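Local coordinates for putative cobalamin synthesis related protein (Corynebacterium diphtheriae, PDB 2NPN) that binds S-adenosylmethionine and is probably a tetrapyrrole methyltransferase of cobalamin biosynthesis, perhaps a precorrin-6A synthase, at residues I5-I10 with S118-I123; L20-G25 with K137-I142; Q30-L35 with T59-V64; K189-D194 with D243-R248. All blocks are in the same frame, centred on the assembly; numbering follows the deposited sequence.

Interaction 1: I5-I10 with S118-I123; sequences IYVIGI and STLRII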
# COMPACT_ATOMS: atom_id res chain seq x y z
N ILE A 5 -13.57 12.82 -7.92
CA ILE A 5 -13.15 11.75 -7.05
C ILE A 5 -11.63 11.80 -6.93
O ILE A 5 -10.92 11.55 -7.91
CB ILE A 5 -13.59 10.35 -7.56
CG1 ILE A 5 -15.11 10.20 -7.62
CG2 ILE A 5 -12.98 9.26 -6.68
CD1 ILE A 5 -15.62 8.94 -8.29
N TYR A 6 -11.12 12.21 -5.77
CA TYR A 6 -9.70 12.22 -5.52
C TYR A 6 -9.35 10.82 -5.03
O TYR A 6 -9.99 10.30 -4.13
CB TYR A 6 -9.30 13.21 -4.44
CG TYR A 6 -9.45 14.62 -4.79
CD1 TYR A 6 -8.55 15.23 -5.62
CD2 TYR A 6 -10.46 15.40 -4.21
CE1 TYR A 6 -8.63 16.56 -5.93
CE2 TYR A 6 -10.57 16.76 -4.52
CZ TYR A 6 -9.63 17.32 -5.38
OH TYR A 6 -9.72 18.65 -5.71
N VAL A 7 -8.29 10.24 -5.60
CA VAL A 7 -7.79 8.96 -5.10
C VAL A 7 -6.42 9.28 -4.52
O VAL A 7 -5.49 9.60 -5.26
CB VAL A 7 -7.70 7.91 -6.22
CG1 VAL A 7 -7.17 6.59 -5.67
CG2 VAL A 7 -9.09 7.74 -6.87
N ILE A 8 -6.35 9.28 -3.20
CA ILE A 8 -5.24 9.94 -2.51
C ILE A 8 -4.33 8.91 -1.83
O ILE A 8 -4.73 8.24 -0.87
CB ILE A 8 -5.73 10.98 -1.44
CG1 ILE A 8 -6.76 11.94 -2.05
CG2 ILE A 8 -4.51 11.68 -0.81
CD1 ILE A 8 -7.15 13.06 -1.15
N GLY A 9 -3.07 8.87 -2.24
CA GLY A 9 -2.10 8.08 -1.53
C GLY A 9 -1.76 8.78 -0.23
O GLY A 9 -1.47 9.98 -0.22
N ILE A 10 -1.84 8.05 0.87
CA ILE A 10 -1.59 8.63 2.18
C ILE A 10 -0.28 8.14 2.81
O ILE A 10 -0.04 8.38 3.98
CB ILE A 10 -2.79 8.46 3.16
CG1 ILE A 10 -3.12 6.98 3.42
CG2 ILE A 10 -3.99 9.19 2.60
CD1 ILE A 10 -4.09 6.70 4.61
N SER A 118 -6.20 -2.05 -5.47
CA SER A 118 -7.34 -2.24 -6.38
C SER A 118 -8.30 -1.05 -6.41
O SER A 118 -9.28 -1.07 -7.18
CB SER A 118 -8.12 -3.49 -5.97
OG SER A 118 -8.58 -3.35 -4.64
N THR A 119 -8.08 -0.02 -5.60
CA THR A 119 -9.05 1.08 -5.49
C THR A 119 -9.40 1.72 -6.82
O THR A 119 -10.55 1.94 -7.13
CB THR A 119 -8.59 2.16 -4.46
OG1 THR A 119 -8.55 1.53 -3.16
CG2 THR A 119 -9.50 3.38 -4.46
N LEU A 120 -8.40 2.02 -7.66
CA LEU A 120 -8.71 2.71 -8.94
C LEU A 120 -9.60 1.84 -9.82
O LEU A 120 -10.56 2.32 -10.42
CB LEU A 120 -7.44 3.13 -9.74
CG LEU A 120 -6.67 4.37 -9.25
CD1 LEU A 120 -5.36 4.62 -10.05
CD2 LEU A 120 -7.55 5.61 -9.28
N ARG A 121 -9.26 0.55 -9.87
CA ARG A 121 -10.04 -0.43 -10.64
C ARG A 121 -11.46 -0.50 -10.13
O ARG A 121 -12.42 -0.53 -10.92
CB ARG A 121 -9.39 -1.82 -10.53
CG ARG A 121 -8.18 -2.07 -11.42
CD ARG A 121 -7.93 -3.58 -11.64
NE ARG A 121 -8.03 -4.36 -10.41
CZ ARG A 121 -7.07 -4.47 -9.48
NH1 ARG A 121 -5.90 -3.85 -9.60
NH2 ARG A 121 -7.30 -5.21 -8.40
N ILE A 122 -11.61 -0.56 -8.81
CA ILE A 122 -12.93 -0.62 -8.20
C ILE A 122 -13.72 0.63 -8.56
O ILE A 122 -14.91 0.55 -8.92
CB ILE A 122 -12.85 -0.84 -6.66
CG1 ILE A 122 -12.28 -2.23 -6.37
CG2 ILE A 122 -14.20 -0.67 -5.99
CD1 ILE A 122 -11.89 -2.50 -4.91
N ILE A 123 -13.08 1.80 -8.49
CA ILE A 123 -13.77 3.05 -8.81
C ILE A 123 -14.24 3.06 -10.25
O ILE A 123 -15.35 3.48 -10.58
CB ILE A 123 -12.85 4.27 -8.51
CG1 ILE A 123 -12.76 4.48 -7.01
CG2 ILE A 123 -13.35 5.56 -9.18
CD1 ILE A 123 -11.55 5.32 -6.55
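Val7 is the bump of this contact, and the hollow that takes it is built from three side chains of helix 119-123. Its CG2 enters between two methyl groups, CD1 of Ile123 at 3.5 Å, tighter than usual for two carbons, and, in the conformer given, CD2 of Leu120 at 3.6 Å. The other branch, CG1, leans on the same Leu120 methyl and on Thr119 CG2, the latter 4.1 Å away. With CG1 anti to the backbone N (chi1 180°), that methyl lies over Thr119, and CG2 is left to face Ile123. Leu120 does not aim its CB at the strand; its CD2 branch reaches the valine. Two residues earlier in the strand, Ile5 slides past the same Ile123 in the opposite direction, each offering its terminal methyl to the other's branch, with Ile5 CD1 4.2 Å from Ile123 CG2. The buried contact is wholly apolar. Strand and helix run nearly antiparallel, at 167°, with their axes 10.4 Å apart, while Val136 of strand 134-139 and Pro113 also touch Val7. Such a helix running nearly antiparallel to an inner strand is the packing of a parallel alpha/beta sheet, here the N-terminal one of a tetrapyrrole methylase.

Interaction 2: L20-G25 with K137-I142; sequences LQAISG and KVIPGI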
# COMPACT_ATOMS: atom_id res chain seq x y z
N LEU A 20 1.80 17.89 0.13
CA LEU A 20 0.93 19.06 0.11
C LEU A 20 -0.32 18.83 -0.73
O LEU A 20 -1.43 19.26 -0.37
CB LEU A 20 1.70 20.28 -0.38
CG LEU A 20 2.83 20.75 0.54
CD1 LEU A 20 3.54 21.96 -0.04
CD2 LEU A 20 2.34 21.07 1.94
N GLN A 21 -0.15 18.17 -1.87
CA GLN A 21 -1.25 17.88 -2.77
C GLN A 21 -2.28 17.00 -2.08
O GLN A 21 -3.50 17.24 -2.19
CB GLN A 21 -0.72 17.17 -4.02
CG GLN A 21 -1.71 17.02 -5.16
CD GLN A 21 -1.19 16.16 -6.28
OE1 GLN A 21 -0.35 15.27 -6.08
NE2 GLN A 21 -1.68 16.39 -7.48
N ALA A 22 -1.81 15.98 -1.38
CA ALA A 22 -2.70 15.06 -0.64
C ALA A 22 -3.49 15.81 0.43
O ALA A 22 -4.70 15.65 0.54
CB ALA A 22 -1.91 13.94 0.01
N ILE A 23 -2.80 16.69 1.15
CA ILE A 23 -3.43 17.44 2.22
C ILE A 23 -4.51 18.36 1.62
O ILE A 23 -5.61 18.44 2.18
CB ILE A 23 -2.40 18.25 3.05
CG1 ILE A 23 -1.49 17.28 3.83
CG2 ILE A 23 -3.13 19.23 3.98
CD1 ILE A 23 -0.22 17.94 4.30
N SER A 24 -4.22 19.02 0.51
CA SER A 24 -5.22 19.85 -0.15
C SER A 24 -6.44 19.04 -0.57
O SER A 24 -7.58 19.46 -0.39
CB SER A 24 -4.64 20.57 -1.36
OG SER A 24 -5.55 21.56 -1.82
N GLY A 25 -6.21 17.85 -1.13
CA GLY A 25 -7.31 17.02 -1.53
C GLY A 25 -8.17 16.61 -0.34
O GLY A 25 -9.40 16.66 -0.40
N LYS A 137 -9.17 12.07 -10.11
CA LYS A 137 -7.86 12.69 -9.98
C LYS A 137 -7.02 11.90 -8.95
O LYS A 137 -7.39 11.78 -7.78
CB LYS A 137 -8.00 14.16 -9.56
CG LYS A 137 -8.84 15.02 -10.55
CD LYS A 137 -8.99 16.44 -10.06
CE LYS A 137 -7.74 17.29 -10.34
NZ LYS A 137 -8.10 18.74 -10.33
N VAL A 138 -5.87 11.41 -9.40
CA VAL A 138 -5.04 10.57 -8.58
C VAL A 138 -3.93 11.44 -8.00
O VAL A 138 -3.26 12.19 -8.73
CB VAL A 138 -4.47 9.41 -9.38
CG1 VAL A 138 -3.54 8.55 -8.51
CG2 VAL A 138 -5.58 8.59 -10.03
N ILE A 139 -3.72 11.26 -6.70
CA ILE A 139 -2.71 11.99 -5.96
C ILE A 139 -1.67 10.98 -5.43
O ILE A 139 -2.02 10.13 -4.62
CB ILE A 139 -3.36 12.81 -4.81
CG1 ILE A 139 -4.33 13.84 -5.40
CG2 ILE A 139 -2.30 13.38 -3.94
CD1 ILE A 139 -5.06 14.70 -4.34
N PRO A 140 -0.42 11.04 -5.93
CA PRO A 140 0.62 10.11 -5.48
C PRO A 140 0.96 10.23 -4.02
O PRO A 140 0.81 11.30 -3.42
CB PRO A 140 1.85 10.50 -6.30
CG PRO A 140 1.46 11.55 -7.21
CD PRO A 140 0.06 11.96 -6.97
N GLY A 141 1.48 9.14 -3.48
CA GLY A 141 1.99 9.11 -2.13
C GLY A 141 3.23 8.24 -2.06
O GLY A 141 3.56 7.52 -2.98
N ILE A 142 3.86 8.29 -0.89
CA ILE A 142 5.09 7.57 -0.63
C ILE A 142 4.82 6.08 -0.43
O ILE A 142 4.13 5.66 0.49
CB ILE A 142 5.81 8.16 0.60
CG1 ILE A 142 6.16 9.62 0.36
CG2 ILE A 142 7.05 7.37 0.92
CD1 ILE A 142 7.00 9.93 -0.85
O HOH W 1 1.26 13.96 -4.09
O HOH W 2 -1.37 14.08 -9.58
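Gln21 lies across Ile139 where helix 20-25 packs on an outermost strand of the parallel sheet, an alpha/beta layer of the tetrapyrrole methylase fold. CB of the glutamine already touches the isoleucine, 4.1 Å from its CG2. With CG anti to the backbone N (chi1 -169°), the chain leaves the helix towards the strand, and CG settles over both branches of Ile139, 3.9 Å from CG2 and slightly farther from CG1. CD follows the same pair of carbons. The aliphatic part of a polar residue thus roofs an apolar one, the two side chains crossing obliquely. At the tip, OE1 sits 3.5 Å from Pro140 CD and equally near Ile139 CG2, while the amide turns its polar atoms to two waters that lead to backbone carbonyls flanking Ile139. One water donates to OE1 and to Pro140 O; the other accepts from NE2 and donates to Val138 O. The amide is therefore tied to the backbone on both sides of Ile139 without bonding to it directly. The next residue, Ala22, brings its CB to CG2 of the isoleucine at 4.0 Å, and Tyr6 and Ile8 of the adjoining strand also touch Ile139. Gly25, which has no side chain, lets the isoleucine tip come up against the helix backbone, with Ile139 CD1 4.3 Å from Gly25 CA.

Interaction 3: Q30-L35 with T59-V64; sequences QAIVAL and TPIYAV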
# COMPACT_ATOMS: atom_id res chain seq x y z
N GLN A 30 -15.59 16.70 0.60
CA GLN A 30 -16.82 16.75 1.38
C GLN A 30 -17.21 15.37 1.96
O GLN A 30 -18.13 15.28 2.81
CB GLN A 30 -17.93 17.27 0.51
CG GLN A 30 -17.90 18.78 0.39
CD GLN A 30 -18.09 19.25 -1.04
OE1 GLN A 30 -17.83 18.51 -1.99
NE2 GLN A 30 -18.52 20.49 -1.20
N ALA A 31 -16.57 14.32 1.47
CA ALA A 31 -16.70 12.97 1.98
C ALA A 31 -15.41 12.22 1.76
O ALA A 31 -14.74 12.47 0.80
CB ALA A 31 -17.84 12.22 1.31
N ILE A 32 -15.14 11.27 2.66
CA ILE A 32 -13.95 10.44 2.62
C ILE A 32 -14.33 8.97 2.71
O ILE A 32 -15.10 8.56 3.58
CB ILE A 32 -12.95 10.80 3.74
CG1 ILE A 32 -12.47 12.24 3.59
CG2 ILE A 32 -11.73 9.86 3.66
CD1 ILE A 32 -11.56 12.72 4.73
N VAL A 33 -13.77 8.17 1.80
CA VAL A 33 -14.05 6.72 1.72
C VAL A 33 -12.71 5.98 1.79
O VAL A 33 -11.67 6.42 1.27
CB VAL A 33 -14.76 6.33 0.40
CG1 VAL A 33 -15.03 4.79 0.31
CG2 VAL A 33 -16.09 7.13 0.21
N ALA A 34 -12.74 4.79 2.38
CA ALA A 34 -11.58 3.92 2.32
C ALA A 34 -12.06 2.49 2.11
O ALA A 34 -12.97 2.03 2.81
CB ALA A 34 -10.81 4.02 3.59
N LEU A 35 -11.48 1.81 1.11
CA LEU A 35 -11.84 0.42 0.85
C LEU A 35 -10.83 -0.44 1.59
O LEU A 35 -9.63 -0.32 1.36
CB LEU A 35 -11.82 0.15 -0.66
CG LEU A 35 -12.71 1.09 -1.50
CD1 LEU A 35 -12.52 0.88 -3.02
CD2 LEU A 35 -14.20 0.94 -1.13
N THR A 59 -14.40 15.38 9.28
CA THR A 59 -14.87 14.63 8.12
C THR A 59 -14.77 13.15 8.45
O THR A 59 -13.65 12.63 8.58
CB THR A 59 -14.06 14.95 6.85
OG1 THR A 59 -13.94 16.38 6.70
CG2 THR A 59 -14.77 14.38 5.62
N PRO A 60 -15.93 12.47 8.62
CA PRO A 60 -15.87 11.03 8.93
C PRO A 60 -15.31 10.20 7.79
O PRO A 60 -15.49 10.55 6.63
CB PRO A 60 -17.34 10.65 9.17
CG PRO A 60 -18.13 11.68 8.47
CD PRO A 60 -17.32 12.95 8.54
N ILE A 61 -14.63 9.12 8.14
CA ILE A 61 -14.17 8.16 7.13
C ILE A 61 -15.22 7.08 7.00
O ILE A 61 -15.59 6.43 8.02
CB ILE A 61 -12.84 7.51 7.53
CG1 ILE A 61 -11.72 8.56 7.68
CG2 ILE A 61 -12.48 6.41 6.53
CD1 ILE A 61 -10.41 7.99 8.32
N TYR A 62 -15.71 6.90 5.78
CA TYR A 62 -16.61 5.79 5.40
C TYR A 62 -15.77 4.60 4.96
O TYR A 62 -15.28 4.54 3.83
CB TYR A 62 -17.55 6.25 4.28
CG TYR A 62 -18.61 5.25 3.84
CD1 TYR A 62 -19.75 5.05 4.62
CD2 TYR A 62 -18.49 4.55 2.64
CE1 TYR A 62 -20.75 4.15 4.22
CE2 TYR A 62 -19.46 3.63 2.24
CZ TYR A 62 -20.59 3.44 3.03
OH TYR A 62 -21.57 2.55 2.62
N ALA A 63 -15.54 3.65 5.89
CA ALA A 63 -14.67 2.52 5.61
C ALA A 63 -15.52 1.34 5.14
O ALA A 63 -16.43 0.90 5.86
CB ALA A 63 -13.85 2.13 6.84
N VAL A 64 -15.27 0.88 3.92
CA VAL A 64 -15.99 -0.25 3.35
C VAL A 64 -15.16 -1.51 3.48
O VAL A 64 -14.03 -1.57 2.96
CB VAL A 64 -16.32 -0.00 1.87
CG1 VAL A 64 -17.12 -1.19 1.29
CG2 VAL A 64 -17.09 1.29 1.72
O HOH W 3 -17.43 10.77 4.57
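Ile32 and Tyr62 open the backbone pairing of two parallel strands: Tyr62 N gives its hydrogen to Ile32 O over 2.8 Å, nearly straight at 171°. Tyr62 O then receives Ala34 N at 2.9 Å, the donor standing above the carbonyl plane, and Ala34 O takes Val64 N almost along the C=O axis. Two CA-H...O contacts accompany these bonds, from Val33 CA to Tyr62 O and from Ala63 CA to Ala34 O, both 3.3 Å long. Next to these bonds, a water bridges the segments: it accepts from Ile32 N and donates to Pro60 O. The pairing forms one margin of the five-stranded parallel sheet of the tetrapyrrole methylase fold, strand 61-64 lying outermost and helix 42-55 making the crossover between the two strands. Apolar contacts differ on the two faces. One face carries Val33, Leu35, Tyr62 and Val64. There Val33 CG1 meets the tyrosine ring at its edge, near the ring plane, 4.2 Å from Tyr62 CD2, and the two side chains lie side by side, pointing the same way. Leu35 CD2 rests 3.8 Å from Val64 CB in a similar side-by-side pair, and helix 78-98 touches Val33 and Tyr62. On the other face, touched by helix 42-55, Ala34 CB meets Ile61 CG2. The side chain of Thr59 crosses that of Ile32 at about a right angle, its CG2 3.7 Å from Ile32 CD1.

Interaction 4: K189-D194 with D243-R248; sequences KTAWQD and DTYLLR. With SAM (S-adenosylmethionine), chain C.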
# COMPACT_ATOMS: atom_id res chain seq x y z
N LYS A 189 5.11 -15.50 3.25
CA LYS A 189 5.95 -16.58 3.69
C LYS A 189 7.33 -15.95 3.80
O LYS A 189 7.45 -14.77 4.24
CB LYS A 189 5.92 -17.76 2.70
CG LYS A 189 4.53 -18.34 2.45
CD LYS A 189 4.63 -19.47 1.40
CE LYS A 189 3.32 -20.22 1.18
NZ LYS A 189 3.41 -21.20 0.07
N THR A 190 8.39 -16.64 3.32
CA THR A 190 9.80 -16.23 3.57
C THR A 190 10.61 -16.57 2.30
O THR A 190 11.57 -17.33 2.31
CB THR A 190 10.49 -16.88 4.83
OG1 THR A 190 10.56 -18.30 4.65
CG2 THR A 190 9.74 -16.50 6.15
N ALA A 191 10.21 -15.95 1.19
CA ALA A 191 10.65 -16.39 -0.13
C ALA A 191 12.14 -16.16 -0.39
O ALA A 191 12.73 -16.82 -1.26
CB ALA A 191 9.74 -15.77 -1.24
N TRP A 192 12.78 -15.26 0.36
CA TRP A 192 14.21 -15.07 0.29
C TRP A 192 14.98 -16.38 0.53
O TRP A 192 16.07 -16.57 0.00
CB TRP A 192 14.71 -14.00 1.26
CG TRP A 192 14.40 -14.22 2.74
CD1 TRP A 192 15.15 -14.93 3.62
CD2 TRP A 192 13.29 -13.71 3.47
NE1 TRP A 192 14.58 -14.88 4.85
CE2 TRP A 192 13.45 -14.12 4.79
CE3 TRP A 192 12.20 -12.92 3.13
CZ2 TRP A 192 12.53 -13.78 5.78
CZ3 TRP A 192 11.31 -12.56 4.11
CH2 TRP A 192 11.48 -13.01 5.42
N GLN A 193 14.44 -17.23 1.38
CA GLN A 193 15.17 -18.47 1.71
C GLN A 193 15.29 -19.38 0.50
O GLN A 193 16.26 -20.17 0.39
CB GLN A 193 14.46 -19.16 2.88
CG GLN A 193 14.58 -18.43 4.23
CD GLN A 193 16.00 -18.47 4.80
OE1 GLN A 193 16.89 -17.81 4.29
NE2 GLN A 193 16.21 -19.29 5.85
N ASP A 194 14.33 -19.28 -0.41
CA ASP A 194 14.21 -20.19 -1.54
C ASP A 194 15.07 -19.81 -2.74
O ASP A 194 15.33 -20.66 -3.60
CB ASP A 194 12.73 -20.26 -1.97
CG ASP A 194 11.78 -20.59 -0.80
OD1 ASP A 194 12.10 -21.49 0.01
OD2 ASP A 194 10.72 -19.94 -0.70
N ASP A 243 5.74 -6.80 5.42
CA ASP A 243 7.15 -6.58 5.18
C ASP A 243 7.40 -6.27 3.71
O ASP A 243 6.62 -6.68 2.82
CB ASP A 243 8.06 -7.74 5.66
CG ASP A 243 7.81 -9.11 4.92
OD1 ASP A 243 6.73 -9.30 4.32
OD2 ASP A 243 8.68 -10.04 5.00
N THR A 244 8.53 -5.61 3.46
CA THR A 244 9.00 -5.37 2.09
C THR A 244 10.51 -5.59 2.17
O THR A 244 11.14 -5.27 3.20
CB THR A 244 8.68 -3.91 1.63
OG1 THR A 244 7.26 -3.66 1.66
CG2 THR A 244 9.14 -3.62 0.17
N TYR A 245 11.10 -6.13 1.12
CA TYR A 245 12.55 -6.35 1.15
C TYR A 245 13.12 -6.19 -0.25
O TYR A 245 12.43 -6.32 -1.24
CB TYR A 245 12.91 -7.67 1.80
CG TYR A 245 12.26 -8.93 1.22
CD1 TYR A 245 12.95 -9.74 0.31
CD2 TYR A 245 11.01 -9.39 1.66
CE1 TYR A 245 12.39 -10.93 -0.21
CE2 TYR A 245 10.48 -10.56 1.16
CZ TYR A 245 11.18 -11.34 0.23
OH TYR A 245 10.62 -12.56 -0.21
N LEU A 246 14.44 -5.95 -0.29
CA LEU A 246 15.17 -5.78 -1.54
C LEU A 246 16.29 -6.82 -1.51
O LEU A 246 16.98 -6.93 -0.50
CB LEU A 246 15.76 -4.37 -1.67
CG LEU A 246 16.38 -4.03 -3.01
CD1 LEU A 246 16.27 -2.47 -3.26
CD2 LEU A 246 17.79 -4.54 -3.13
N LEU A 247 16.39 -7.63 -2.55
CA LEU A 247 17.47 -8.63 -2.72
C LEU A 247 18.37 -8.12 -3.82
O LEU A 247 17.92 -7.63 -4.86
CB LEU A 247 16.88 -9.97 -3.16
CG LEU A 247 15.92 -10.66 -2.18
CD1 LEU A 247 15.40 -12.03 -2.79
CD2 LEU A 247 16.52 -10.84 -0.86
N ARG A 248 19.65 -8.21 -3.58
CA ARG A 248 20.67 -7.77 -4.53
C ARG A 248 21.79 -8.79 -4.55
O ARG A 248 22.31 -9.16 -3.49
CB ARG A 248 21.19 -6.39 -4.17
CG ARG A 248 22.14 -5.79 -5.17
CD ARG A 248 22.39 -4.30 -4.92
NE ARG A 248 21.19 -3.50 -5.19
CZ ARG A 248 20.90 -2.29 -4.69
NH1 ARG A 248 21.75 -1.64 -3.88
NH2 ARG A 248 19.76 -1.71 -5.00
N SAM C . 0.02 0.86 -2.43
CA SAM C . 0.98 0.35 -1.40
C SAM C . 2.32 1.07 -1.49
O SAM C . 3.23 0.76 -0.68
OXT SAM C . 2.47 1.97 -2.34
CB SAM C . 1.16 -1.17 -1.53
CG SAM C . -0.09 -1.98 -1.18
SD SAM C . 0.09 -3.79 -1.20
CE SAM C . -1.65 -4.18 -0.87
C5' SAM C . 0.68 -4.31 0.46
C4' SAM C . 2.18 -4.65 0.52
O4' SAM C . 2.91 -3.47 0.61
C3' SAM C . 2.62 -5.45 1.74
O3' SAM C . 2.40 -6.83 1.58
C2' SAM C . 4.07 -5.10 1.89
O2' SAM C . 4.82 -5.77 0.89
C1' SAM C . 3.98 -3.63 1.54
N9 SAM C . 3.78 -2.77 2.72
C8 SAM C . 2.74 -1.86 2.88
N7 SAM C . 2.90 -1.18 4.02
C5 SAM C . 4.06 -1.61 4.59
C6 SAM C . 4.76 -1.22 5.73
N6 SAM C . 4.30 -0.25 6.56
N1 SAM C . 5.95 -1.86 6.04
C2 SAM C . 6.47 -2.80 5.17
N3 SAM C . 5.80 -3.18 4.04
C4 SAM C . 4.62 -2.59 3.73
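Trp192 and Tyr245 each carry CG in the crowded position between backbone N and carbonyl carbon, chi1 58° and 55°, which sets CG of each where the two rings can meet. The outcome is a T-shaped stack: the edge of the tryptophan six-membered ring points at the face of Tyr245, the planes at 88° and the centroids 5.0 Å apart. CE3 leads the edge, 3.5 Å from Tyr245 CZ and offset towards the rim of the ring, with CZ3 beside it nearer CE2. The tyrosine hydroxyl lies by Ala191, OH 3.5 Å from its CB, and is hydrogen-bonded to Asp187, which also binds Ala191 N; the aspartate thus links the ring tip to the turn before the tryptophan. Asp243 has its CG placed as in the two aromatic residues and brings OD2 to the tryptophan rim, 3.7 Å from CZ3, with the carboxylate plane turned steeply against the ring. That oxygen is also held by a salt bridge to Lys231 and a hydrogen bond from Trp204 NE1. The strand meanwhile serves the cofactor through backbone and side chain: SAM O2' donates to Asp243 O at 2.8 Å, and Thr244 OG1 donates to the adenine N3, also at 2.8 Å. Successive residues hence grip ribose and base. Strand 243-249 runs antiparallel between strands 181-185 and 200-206, while Trp192, in the weakly bonded helical turn about 192-194, bonds through NE1 to Gly224 O and packs on Val227 of helix 220-238.

Overall arrangement
Interactions 1, 2 and 3 belong to one parallel sheet. Interactions 1 and 2 have centres 11 Å apart and share a strand pair: Val7 N probably bonds to Lys137 O, and Ile139 N to Val7 O, both at 2.8 Å, while Ile8 CG2 packs on Ala22 CB at 3.5 Å. Interaction 3 lies across the sheet, at its other margin, and touches interaction 1 where Leu35 CD1 meets Ile122 CG2, 3.8 Å away. Interaction 4 stands on the opposite side of the chain's centre, its own centre 28 to 34 Å from the others. S-adenosylmethionine is bonded by Asp243 and Thr244 of interaction 4 and also by Asp112, which touches Pro140 of interaction 2, so the pocket joins both halves.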